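Local structure of papain-like protease (Human betacoronavirus 2c EMC/2012, 4RNA) at residues 32-35 / 40-43; 115-120 / 166-171; 123-128 / 311-316. The protein probably acts as a cysteine protease that cleaves the viral polyprotein and, as in related coronavirus enzymes, may remove ubiquitin-like modifiers. One frame throughout, in Å; residues are numbered along the deposited sequence.

Overall arrangement
Contact 1 closes along the chain before the other two open, while the segments of contacts 2 and 3 alternate. The centre of contact 1 lies about 29 Å from the centre of the chain, that of contact 2 about 7 Å and that of contact 3 about 13 Å. Contacts 1 and 3 lie on opposite sides of the chain's centre, their own centres about 40 Å apart. The centres of contacts 1 and 2 are about 31 Å apart. Contacts 2 and 3 touch through a probable hydrogen bond of 2.8 Å between Ser169 OG and Asp311 OD1. One segment of contact 2 lies on helix 115-122, just after the modified Cys113. This is consistent with the central helix of papain-like proteases, which carries the catalytic cysteine.

Contact 1 of 3, residues 32-35 / 40-43; sequences LGCV and ADIS
Ser43 and Asp41 take torsions that bring both side chains up to residues 34-35. Ser43 holds OG beside its own backbone N (chi1 -52°). Asp41 holds CG anti to its backbone N and beside its carbonyl carbon (chi1 -174°), which places the carboxylate toward the following peptide, where OD1 can reach Ser43 N. The motif is an Asx turn at the end of a beta hairpin. The hairpin is formed by strands 35-37 and 40-41 in the N-terminal domain, which is ubiquitin-like in this protease family. Asp41 OD1 closes the turn by accepting from Ser43 N at 2.9 Å. Asp41 OD1 also accepts a hydrogen bond from Ser43 OG on its syn lone pair, at a short 2.5 Å. Ser43 OG in turn accepts from Val35 N at 3.1 Å. The serine thus relays between the backbone of one segment and the carboxylate of the other. Ile42 O forms a hydrogen bond with Thr45 OG1.

One backbone bond joins the segments, from Ile42 N to Val35 O at 3.0 Å. Asp41 CA adds a CH contact to the same Val35 O at 3.5 Å. The other carboxylate oxygen, Asp41 OD2, lies 3.6 Å from Cys34 SG. Beside the polar network, Val35 and Ile42 cross obliquely, and both also touch Tyr28 of helix 28-31. Cys34 and Asp41 are backed by His83 of helix 81-92. Cys34 also packs on Thr251 of the second subunit. The methyl CG2 of Val35 lies 3.9 Å from CG1 of Ile42.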
ATOM      1  N   LEU A  32     -16.320 -15.376 -18.563  1.00 32.57           N
ATOM      2  CA  LEU A  32     -14.886 -14.965 -18.692  1.00 36.40           C
ATOM      3  C   LEU A  32     -14.330 -14.386 -17.387  1.00 32.66           C
ATOM      4  O   LEU A  32     -13.372 -14.876 -16.830  1.00 33.77           O
ATOM      5  CB  LEU A  32     -14.798 -13.963 -19.839  1.00 37.83           C
ATOM      6  CG  LEU A  32     -13.522 -13.386 -20.384  1.00 37.47           C
ATOM      7  CD1 LEU A  32     -12.560 -14.524 -20.799  1.00 34.73           C
ATOM      8  CD2 LEU A  32     -13.896 -12.401 -21.543  1.00 31.78           C
ATOM      9  N   GLY A  33     -14.939 -13.332 -16.872  1.00 27.77           N
ATOM     10  CA  GLY A  33     -14.428 -12.769 -15.612  1.00 28.35           C
ATOM     11  C   GLY A  33     -14.752 -11.300 -15.625  1.00 32.72           C
ATOM     12  O   GLY A  33     -15.613 -10.902 -16.430  1.00 31.55           O
ATOM     13  N   CYS A  34     -14.068 -10.525 -14.780  1.00 31.50           N
ATOM     14  CA  CYS A  34     -14.262  -9.082 -14.666  1.00 30.68           C
ATOM     15  C   CYS A  34     -13.571  -8.438 -15.871  1.00 34.51           C
ATOM     16  O   CYS A  34     -12.360  -8.614 -16.065  1.00 28.76           O
ATOM     17  CB  CYS A  34     -13.619  -8.549 -13.387  1.00 34.59           C
ATOM     18  SG  CYS A  34     -13.829  -6.742 -13.295  1.00 38.57           S
ATOM     19  N   VAL A  35     -14.336  -7.695 -16.660  1.00 32.16           N
ATOM     20  CA  VAL A  35     -13.777  -7.168 -17.928  1.00 36.29           C
ATOM     21  C   VAL A  35     -14.133  -5.706 -18.101  1.00 33.81           C
ATOM     22  O   VAL A  35     -15.268  -5.262 -17.800  1.00 33.28           O
ATOM     23  CB  VAL A  35     -14.289  -7.949 -19.191  1.00 38.78           C
ATOM     24  CG1 VAL A  35     -13.610  -9.299 -19.352  1.00 35.28           C
ATOM     25  CG2 VAL A  35     -15.791  -8.102 -19.122  1.00 33.97           C
ATOM     26  N   ALA A  40     -15.087   1.226 -18.944  1.00 39.08           N
ATOM     27  CA  ALA A  40     -16.162   0.816 -18.057  1.00 39.74           C
ATOM     28  C   ALA A  40     -16.074  -0.662 -17.778  1.00 34.39           C
ATOM     29  O   ALA A  40     -15.710  -1.415 -18.668  1.00 39.18           O
ATOM     30  CB  ALA A  40     -17.497   1.110 -18.709  1.00 38.26           C
ATOM     31  N   ASP A  41     -16.489  -1.055 -16.565  1.00 36.62           N
ATOM     32  CA  ASP A  41     -16.642  -2.440 -16.175  1.00 39.09           C
ATOM     33  C   ASP A  41     -17.969  -2.946 -16.764  1.00 36.35           C
ATOM     34  O   ASP A  41     -19.058  -2.482 -16.371  1.00 41.44           O
ATOM     35  CB  ASP A  41     -16.702  -2.552 -14.658  1.00 36.59           C
ATOM     36  CG  ASP A  41     -16.716  -3.998 -14.165  1.00 38.85           C
ATOM     37  OD1 ASP A  41     -17.036  -4.973 -14.898  1.00 35.30           O
ATOM     38  OD2 ASP A  41     -16.333  -4.203 -12.993  1.00 49.45           O
ATOM     39  N   ILE A  42     -17.874  -3.880 -17.702  1.00 36.43           N
ATOM     40  CA  ILE A  42     -19.050  -4.460 -18.365  1.00 34.44           C
ATOM     41  C   ILE A  42     -19.358  -5.898 -17.958  1.00 32.85           C
ATOM     42  O   ILE A  42     -20.142  -6.600 -18.619  1.00 35.64           O
ATOM     43  CB  ILE A  42     -18.959  -4.246 -19.910  1.00 35.46           C
ATOM     44  CG1 ILE A  42     -17.728  -4.982 -20.467  1.00 35.56           C
ATOM     45  CG2 ILE A  42     -18.823  -2.768 -20.228  1.00 35.51           C
ATOM     46  CD1 ILE A  42     -17.751  -5.273 -21.971  1.00 36.90           C
ATOM     47  N   SER A  43     -18.753  -6.360 -16.853  1.00 36.85           N
ATOM     48  CA  SER A  43     -18.816  -7.777 -16.412  1.00 34.06           C
ATOM     49  C   SER A  43     -20.242  -8.323 -16.350  1.00 38.81           C
ATOM     50  O   SER A  43     -20.478  -9.456 -16.671  1.00 36.86           O
ATOM     51  CB  SER A  43     -18.190  -8.012 -15.016  1.00 34.09           C
ATOM     52  OG  SER A  43     -16.861  -7.478 -14.954  1.00 40.16           O
TER

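Contact 2 of 3, residues 115-120 / 166-171; sequences LNAVIM and DDASRL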
ATOM      1  N   LEU A 115      -1.332  14.483  -4.471  1.00 27.40           N
ATOM      2  CA  LEU A 115      -0.785  14.048  -5.760  1.00 30.20           C
ATOM      3  C   LEU A 115      -0.047  15.155  -6.533  1.00 25.51           C
ATOM      4  O   LEU A 115       0.955  14.943  -7.153  1.00 26.93           O
ATOM      5  CB  LEU A 115      -1.823  13.364  -6.634  1.00 28.58           C
ATOM      6  CG  LEU A 115      -2.282  11.984  -6.209  1.00 33.40           C
ATOM      7  CD1 LEU A 115      -3.521  11.649  -7.048  1.00 32.95           C
ATOM      8  CD2 LEU A 115      -1.200  10.929  -6.462  1.00 30.76           C
ATOM      9  N   ASN A 116      -0.592  16.347  -6.530  1.00 28.74           N
ATOM     10  CA  ASN A 116       0.181  17.487  -6.992  1.00 29.63           C
ATOM     11  C   ASN A 116       1.627  17.589  -6.398  1.00 30.34           C
ATOM     12  O   ASN A 116       2.672  17.588  -7.149  1.00 32.31           O
ATOM     13  CB  ASN A 116      -0.660  18.778  -6.737  1.00 26.17           C
ATOM     14  CG  ASN A 116       0.014  19.979  -7.350  1.00 29.51           C
ATOM     15  OD1 ASN A 116       0.202  19.978  -8.561  1.00 33.28           O
ATOM     16  ND2 ASN A 116       0.494  20.924  -6.532  1.00 30.87           N
ATOM     17  N   ALA A 117       1.717  17.495  -5.061  1.00 28.75           N
ATOM     18  CA  ALA A 117       3.005  17.518  -4.335  1.00 26.28           C
ATOM     19  C   ALA A 117       3.894  16.385  -4.819  1.00 30.29           C
ATOM     20  O   ALA A 117       5.049  16.607  -5.176  1.00 29.85           O
ATOM     21  CB  ALA A 117       2.800  17.422  -2.827  1.00 27.50           C
ATOM     22  N   VAL A 118       3.338  15.181  -4.915  1.00 25.79           N
ATOM     23  CA  VAL A 118       4.160  14.074  -5.385  1.00 22.99           C
ATOM     24  C   VAL A 118       4.654  14.258  -6.828  1.00 26.38           C
ATOM     25  O   VAL A 118       5.839  14.055  -7.110  1.00 26.04           O
ATOM     26  CB  VAL A 118       3.346  12.745  -5.328  1.00 28.63           C
ATOM     27  CG1 VAL A 118       4.060  11.638  -6.115  1.00 29.26           C
ATOM     28  CG2 VAL A 118       3.151  12.331  -3.892  1.00 32.20           C
ATOM     29  N   ILE A 119       3.744  14.576  -7.750  1.00 25.16           N
ATOM     30  CA  ILE A 119       4.092  14.635  -9.180  1.00 30.67           C
ATOM     31  C   ILE A 119       5.071  15.804  -9.506  1.00 25.54           C
ATOM     32  O   ILE A 119       6.081  15.634 -10.201  1.00 24.21           O
ATOM     33  CB  ILE A 119       2.779  14.727 -10.052  1.00 26.02           C
ATOM     34  CG1 ILE A 119       2.009  13.384 -10.008  1.00 32.86           C
ATOM     35  CG2 ILE A 119       3.061  15.090 -11.511  1.00 30.08           C
ATOM     36  CD1 ILE A 119       0.530  13.621 -10.231  1.00 42.09           C
ATOM     37  N   MET A 120       4.827  16.961  -8.934  1.00 25.75           N
ATOM     38  CA  MET A 120       5.737  18.129  -9.109  1.00 23.41           C
ATOM     39  C   MET A 120       7.098  17.912  -8.514  1.00 25.83           C
ATOM     40  O   MET A 120       8.031  18.475  -9.037  1.00 27.08           O
ATOM     41  CB  MET A 120       5.123  19.381  -8.461  1.00 26.46           C
ATOM     42  CG  MET A 120       3.892  19.754  -9.240  1.00 28.15           C
ATOM     43  SD  MET A 120       3.271  21.414  -8.829  1.00 31.98           S
ATOM     44  CE  MET A 120       4.546  22.367  -9.645  1.00 31.31           C
ATOM     45  N   ASP A 166      -4.331  11.767   1.445  1.00 40.22           N
ATOM     46  CA  ASP A 166      -3.295  10.774   1.589  1.00 41.94           C
ATOM     47  C   ASP A 166      -2.011  11.495   1.926  1.00 42.84           C
ATOM     48  O   ASP A 166      -1.970  12.725   1.974  1.00 40.52           O
ATOM     49  CB  ASP A 166      -3.171   9.907   0.323  1.00 42.60           C
ATOM     50  CG  ASP A 166      -2.782   8.467   0.643  1.00 43.80           C
ATOM     51  OD1 ASP A 166      -1.798   8.241   1.398  1.00 44.26           O
ATOM     52  OD2 ASP A 166      -3.515   7.577   0.153  1.00 43.90           O
ATOM     53  N   ASP A 167      -0.976  10.728   2.208  1.00 39.02           N
ATOM     54  CA  ASP A 167       0.304  11.213   2.669  1.00 41.30           C
ATOM     55  C   ASP A 167       1.286  11.340   1.486  1.00 38.93           C
ATOM     56  O   ASP A 167       1.775  10.317   0.939  1.00 32.75           O
ATOM     57  CB  ASP A 167       0.799  10.158   3.693  1.00 45.08           C
ATOM     58  CG  ASP A 167       2.101  10.543   4.404  1.00 47.50           C
ATOM     59  OD1 ASP A 167       2.970  11.233   3.847  1.00 42.35           O
ATOM     60  OD2 ASP A 167       2.295  10.070   5.549  1.00 58.31           O
ATOM     61  N   ALA A 168       1.606  12.591   1.110  1.00 36.90           N
ATOM     62  CA  ALA A 168       2.561  12.844   0.015  1.00 35.16           C
ATOM     63  C   ALA A 168       3.933  12.256   0.258  1.00 33.75           C
ATOM     64  O   ALA A 168       4.551  11.728  -0.677  1.00 27.65           O
ATOM     65  CB  ALA A 168       2.700  14.344  -0.301  1.00 34.16           C
ATOM     66  N   SER A 169       4.430  12.339   1.481  1.00 31.66           N
ATOM     67  CA  SER A 169       5.777  11.751   1.717  1.00 33.25           C
ATOM     68  C   SER A 169       5.723  10.249   1.550  1.00 29.54           C
ATOM     69  O   SER A 169       6.658   9.666   0.987  1.00 30.78           O
ATOM     70  CB  SER A 169       6.410  12.187   3.084  1.00 34.19           C
ATOM     71  OG  SER A 169       6.401  13.636   3.173  1.00 35.40           O
ATOM     72  N   ARG A 170       4.656   9.631   2.059  1.00 32.30           N
ATOM     73  CA  ARG A 170       4.534   8.160   1.943  1.00 32.41           C
ATOM     74  C   ARG A 170       4.556   7.809   0.472  1.00 29.72           C
ATOM     75  O   ARG A 170       5.282   6.929   0.048  1.00 26.20           O
ATOM     76  CB  ARG A 170       3.232   7.666   2.571  1.00 31.36           C
ATOM     77  CG  ARG A 170       2.996   6.139   2.464  1.00 33.40           C
ATOM     78  CD  ARG A 170       1.581   5.815   2.977  1.00 34.46           C
ATOM     79  NE  ARG A 170       0.551   6.040   1.966  1.00 34.49           N
ATOM     80  CZ  ARG A 170       0.368   5.327   0.841  1.00 32.20           C
ATOM     81  NH1 ARG A 170       1.184   4.313   0.395  1.00 27.24           N
ATOM     82  NH2 ARG A 170      -0.614   5.699   0.088  1.00 31.35           N
ATOM     83  N   LEU A 171       3.748   8.498  -0.316  1.00 27.88           N
ATOM     84  CA  LEU A 171       3.699   8.188  -1.781  1.00 32.48           C
ATOM     85  C   LEU A 171       4.966   8.419  -2.528  1.00 30.02           C
ATOM     86  O   LEU A 171       5.383   7.577  -3.411  1.00 31.40           O
ATOM     87  CB  LEU A 171       2.561   8.994  -2.435  1.00 34.42           C
ATOM     88  CG  LEU A 171       1.323   8.275  -2.926  1.00 45.38           C
ATOM     89  CD1 LEU A 171       1.575   6.893  -3.586  1.00 36.28           C
ATOM     90  CD2 LEU A 171       0.426   8.156  -1.710  1.00 42.93           C
TER
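Val118 and Ala168 form the centre of a tight helix-helix contact. Their CA atoms are 5.8 Å apart. The small side chains permit this: Ala117 CB meets Ala168 CB at 4.0 Å. Val118 keeps CG1 anti to its backbone N (chi1 167°), which leaves CG2 as the branch facing helix 168-176. Val118 CG2 rests against the first turn of that helix, 3.6 Å from the carbonyl oxygen of Ala168 and 3.7 Å from CB of Leu171. The side chains of Val118 and Leu171 cross at about a right angle. Leu171 has a chi1 of -110°, off the staggered positions, so its conformation is probably somewhat strained. No hydrogen bond joins the two segments.

The start of the second helix is held by its own polar groups. Asp167 is the N-cap, and its OD1 accepts from Arg170 N at 2.9 Å, from well above the carboxylate plane. Asp166 OD1 has three donors. Asp167 N binds the anti lone pair of Asp166 OD1 at 2.7 Å. Arg170 comes side-on with NE and NH2, both to this one oxygen. Arg170 NH2 is 3.1 Å from Asp166 OD1 in a salt bridge, and the carboxylate lies at the guanidinium edge. The three donors together would fix the rotation of Asp166.

Helix 115-122 is tied to strand 105-106, because Asn116 OD1 forms hydrogen bonds with Ser105 OG and Leu106 N. Arg170 NH2 also bonds Gly158 O, at the end of helix 148-158. Ile154 of that helix touches both Leu115 and Leu171, while Tyr281 of strand 280-287 touches Ala117 and Asp167.

Contact 3 of 3, residues 123-128 / 311-316; sequences DLLKDI and DVLFPG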
ATOM      1  N   ASP A 123       8.812  15.305 -10.937  1.00 21.76           N
ATOM      2  CA  ASP A 123       9.195  16.034 -12.143  1.00 26.65           C
ATOM      3  C   ASP A 123      10.575  16.756 -12.087  1.00 31.44           C
ATOM      4  O   ASP A 123      11.110  17.106 -13.150  1.00 30.06           O
ATOM      5  CB  ASP A 123       8.103  17.053 -12.539  1.00 27.37           C
ATOM      6  CG  ASP A 123       6.895  16.388 -13.294  1.00 32.47           C
ATOM      7  OD1 ASP A 123       7.040  15.252 -13.784  1.00 37.46           O
ATOM      8  OD2 ASP A 123       5.803  17.053 -13.384  1.00 31.77           O
ATOM      9  N   LEU A 124      11.155  16.952 -10.887  1.00 29.06           N
ATOM     10  CA  LEU A 124      12.403  17.683 -10.765  1.00 28.29           C
ATOM     11  C   LEU A 124      13.528  16.679 -10.749  1.00 30.30           C
ATOM     12  O   LEU A 124      14.665  17.080 -10.751  1.00 32.53           O
ATOM     13  CB  LEU A 124      12.465  18.497  -9.477  1.00 28.32           C
ATOM     14  CG  LEU A 124      11.417  19.646  -9.560  1.00 24.67           C
ATOM     15  CD1 LEU A 124      11.332  20.436  -8.238  1.00 27.82           C
ATOM     16  CD2 LEU A 124      11.767  20.545 -10.733  1.00 27.34           C
ATOM     17  N   LEU A 125      13.225  15.395 -10.688  1.00 27.77           N
ATOM     18  CA  LEU A 125      14.366  14.433 -10.460  1.00 27.76           C
ATOM     19  C   LEU A 125      15.121  13.965 -11.713  1.00 44.46           C
ATOM     20  O   LEU A 125      14.491  13.474 -12.676  1.00 44.70           O
ATOM     21  CB  LEU A 125      13.883  13.161  -9.701  1.00 28.66           C
ATOM     22  CG  LEU A 125      13.257  13.373  -8.299  1.00 27.32           C
ATOM     23  CD1 LEU A 125      12.522  12.175  -7.698  1.00 27.45           C
ATOM     24  CD2 LEU A 125      14.154  14.137  -7.298  1.00 27.11           C
ATOM     25  N   LYS A 126      16.474  13.978 -11.668  1.00 34.44           N
ATOM     26  CA  LYS A 126      17.190  13.675 -12.859  1.00 37.57           C
ATOM     27  C   LYS A 126      17.715  12.268 -12.670  1.00 33.40           C
ATOM     28  O   LYS A 126      17.844  11.778 -11.530  1.00 33.89           O
ATOM     29  CB  LYS A 126      18.341  14.689 -13.068  1.00 44.82           C
ATOM     30  CG  LYS A 126      17.859  16.124 -13.395  1.00 52.34           C
ATOM     31  CD  LYS A 126      16.844  16.189 -14.564  1.00 61.38           C
ATOM     32  CE  LYS A 126      15.710  17.200 -14.323  1.00 60.71           C
ATOM     33  NZ  LYS A 126      14.513  17.027 -15.196  1.00 56.70           N
ATOM     34  N   ASP A 127      18.023  11.614 -13.770  1.00 37.94           N
ATOM     35  CA  ASP A 127      18.734  10.332 -13.721  1.00 39.60           C
ATOM     36  C   ASP A 127      17.981   9.181 -13.056  1.00 41.83           C
ATOM     37  O   ASP A 127      18.628   8.244 -12.575  1.00 40.91           O
ATOM     38  CB  ASP A 127      20.110  10.490 -13.046  1.00 47.00           C
ATOM     39  CG  ASP A 127      21.002  11.442 -13.806  1.00 58.26           C
ATOM     40  OD1 ASP A 127      21.241  11.174 -15.007  1.00 62.42           O
ATOM     41  OD2 ASP A 127      21.418  12.472 -13.221  1.00 65.11           O
ATOM     42  N   ILE A 128      16.651   9.252 -13.043  1.00 34.72           N
ATOM     43  CA  ILE A 128      15.805   8.162 -12.558  1.00 37.62           C
ATOM     44  C   ILE A 128      15.048   7.504 -13.711  1.00 36.22           C
ATOM     45  O   ILE A 128      14.705   8.162 -14.712  1.00 32.43           O
ATOM     46  CB  ILE A 128      14.749   8.628 -11.524  1.00 33.83           C
ATOM     47  CG1 ILE A 128      13.760   9.569 -12.197  1.00 31.41           C
ATOM     48  CG2 ILE A 128      15.444   9.268 -10.323  1.00 37.23           C
ATOM     49  CD1 ILE A 128      12.578   9.961 -11.293  1.00 33.71           C
ATOM     50  N   ASP A 311       8.792  17.491   2.740  1.00 28.07           N
ATOM     51  CA  ASP A 311       9.945  17.044   1.907  1.00 30.77           C
ATOM     52  C   ASP A 311      10.763  18.234   1.383  1.00 33.38           C
ATOM     53  O   ASP A 311      10.242  19.263   1.111  1.00 25.27           O
ATOM     54  CB  ASP A 311       9.470  16.284   0.712  1.00 31.76           C
ATOM     55  CG  ASP A 311       8.379  15.331   1.050  1.00 37.17           C
ATOM     56  OD1 ASP A 311       8.714  14.328   1.760  1.00 41.04           O
ATOM     57  OD2 ASP A 311       7.220  15.575   0.600  1.00 40.91           O
ATOM     58  N   VAL A 312      12.062  18.080   1.177  1.00 21.29           N
ATOM     59  CA  VAL A 312      12.880  19.185   0.662  1.00 22.20           C
ATOM     60  C   VAL A 312      13.805  18.614  -0.350  1.00 29.68           C
ATOM     61  O   VAL A 312      14.402  17.575  -0.048  1.00 26.00           O
ATOM     62  CB  VAL A 312      13.732  19.882   1.796  1.00 25.63           C
ATOM     63  CG1 VAL A 312      14.595  21.024   1.218  1.00 27.54           C
ATOM     64  CG2 VAL A 312      12.856  20.417   2.948  1.00 27.04           C
ATOM     65  N   LEU A 313      13.929  19.252  -1.507  1.00 25.67           N
ATOM     66  CA  LEU A 313      14.854  18.675  -2.561  1.00 29.79           C
ATOM     67  C   LEU A 313      16.161  19.468  -2.712  1.00 26.85           C
ATOM     68  O   LEU A 313      16.131  20.647  -2.968  1.00 28.09           O
ATOM     69  CB  LEU A 313      14.103  18.617  -3.942  1.00 27.27           C
ATOM     70  CG  LEU A 313      14.847  18.064  -5.146  1.00 29.69           C
ATOM     71  CD1 LEU A 313      15.452  16.647  -4.826  1.00 26.77           C
ATOM     72  CD2 LEU A 313      13.866  18.004  -6.295  1.00 34.45           C
ATOM     73  N   PHE A 314      17.320  18.780  -2.766  1.00 30.28           N
ATOM     74  CA  PHE A 314      18.552  19.447  -2.870  1.00 30.48           C
ATOM     75  C   PHE A 314      19.223  18.932  -4.140  1.00 35.48           C
ATOM     76  O   PHE A 314      18.865  17.852  -4.630  1.00 29.34           O
ATOM     77  CB  PHE A 314      19.466  19.135  -1.645  1.00 32.68           C
ATOM     78  CG  PHE A 314      19.078  19.861  -0.386  1.00 28.29           C
ATOM     79  CD1 PHE A 314      18.144  19.311   0.529  1.00 29.75           C
ATOM     80  CD2 PHE A 314      19.671  21.117  -0.088  1.00 32.38           C
ATOM     81  CE1 PHE A 314      17.759  20.020   1.699  1.00 32.70           C
ATOM     82  CE2 PHE A 314      19.278  21.836   1.065  1.00 33.52           C
ATOM     83  CZ  PHE A 314      18.311  21.305   1.939  1.00 34.94           C
ATOM     84  N   PRO A 315      20.172  19.728  -4.675  1.00 32.70           N
ATOM     85  CA  PRO A 315      21.015  19.362  -5.854  1.00 32.95           C
ATOM     86  C   PRO A 315      21.984  18.261  -5.463  1.00 31.41           C
ATOM     87  O   PRO A 315      21.938  17.810  -4.308  1.00 31.98           O
ATOM     88  CB  PRO A 315      21.748  20.666  -6.208  1.00 35.12           C
ATOM     89  CG  PRO A 315      21.481  21.641  -5.121  1.00 36.65           C
ATOM     90  CD  PRO A 315      20.261  21.175  -4.330  1.00 33.51           C
ATOM     91  N   GLY A 316      22.784  17.767  -6.413  1.00 31.93           N
ATOM     92  CA  GLY A 316      23.718  16.655  -6.159  1.00 35.21           C
ATOM     93  C   GLY A 316      24.679  16.983  -5.018  1.00 40.47           C
ATOM     94  O   GLY A 316      25.093  18.128  -4.857  1.00 37.43           O
TER
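Leu124, Leu125 and Leu313 carry this contact, and none has a flat group, so no face or edge is engaged between the segments. The aromatic neighbours are Trp245, which touches Leu125, and His283, which touches Leu124. The side chain of Arg285 also touches Leu124. Leu313 reaches across from the strand with CG anti to its backbone N (chi1 180°). This extends its two methyls toward the loop at 123-128. CD2 of Leu313 touches both loop leucines. It is 3.5 Å from CB of Leu124, a close apolar contact, and 4.0 Å from CD2 of Leu125. The other branch of Leu313, CD1, meets only Leu125 here, with 3.8 Å to CD2. Leu124 adds its CD1, 4.0 Å from CD2 of Leu313. The backbones stay well apart, with 8.6 Å between the CA atoms of Leu124 and Leu313, and no hydrogen bond links the segments.

The contact joins the loop after helix 115-122 to strand 304-315. It thus ties the helical part of the enzyme to the large mixed sheet, probably at the thumb-palm boundary of the coronavirus protease fold. Asp123 of the loop forms a salt bridge with Arg104. Leu313 has backbone hydrogen bonds with Val266, just before strand 267-272, and with Ala267 of that strand. Val312 has them with Leu248 of strand 245-250.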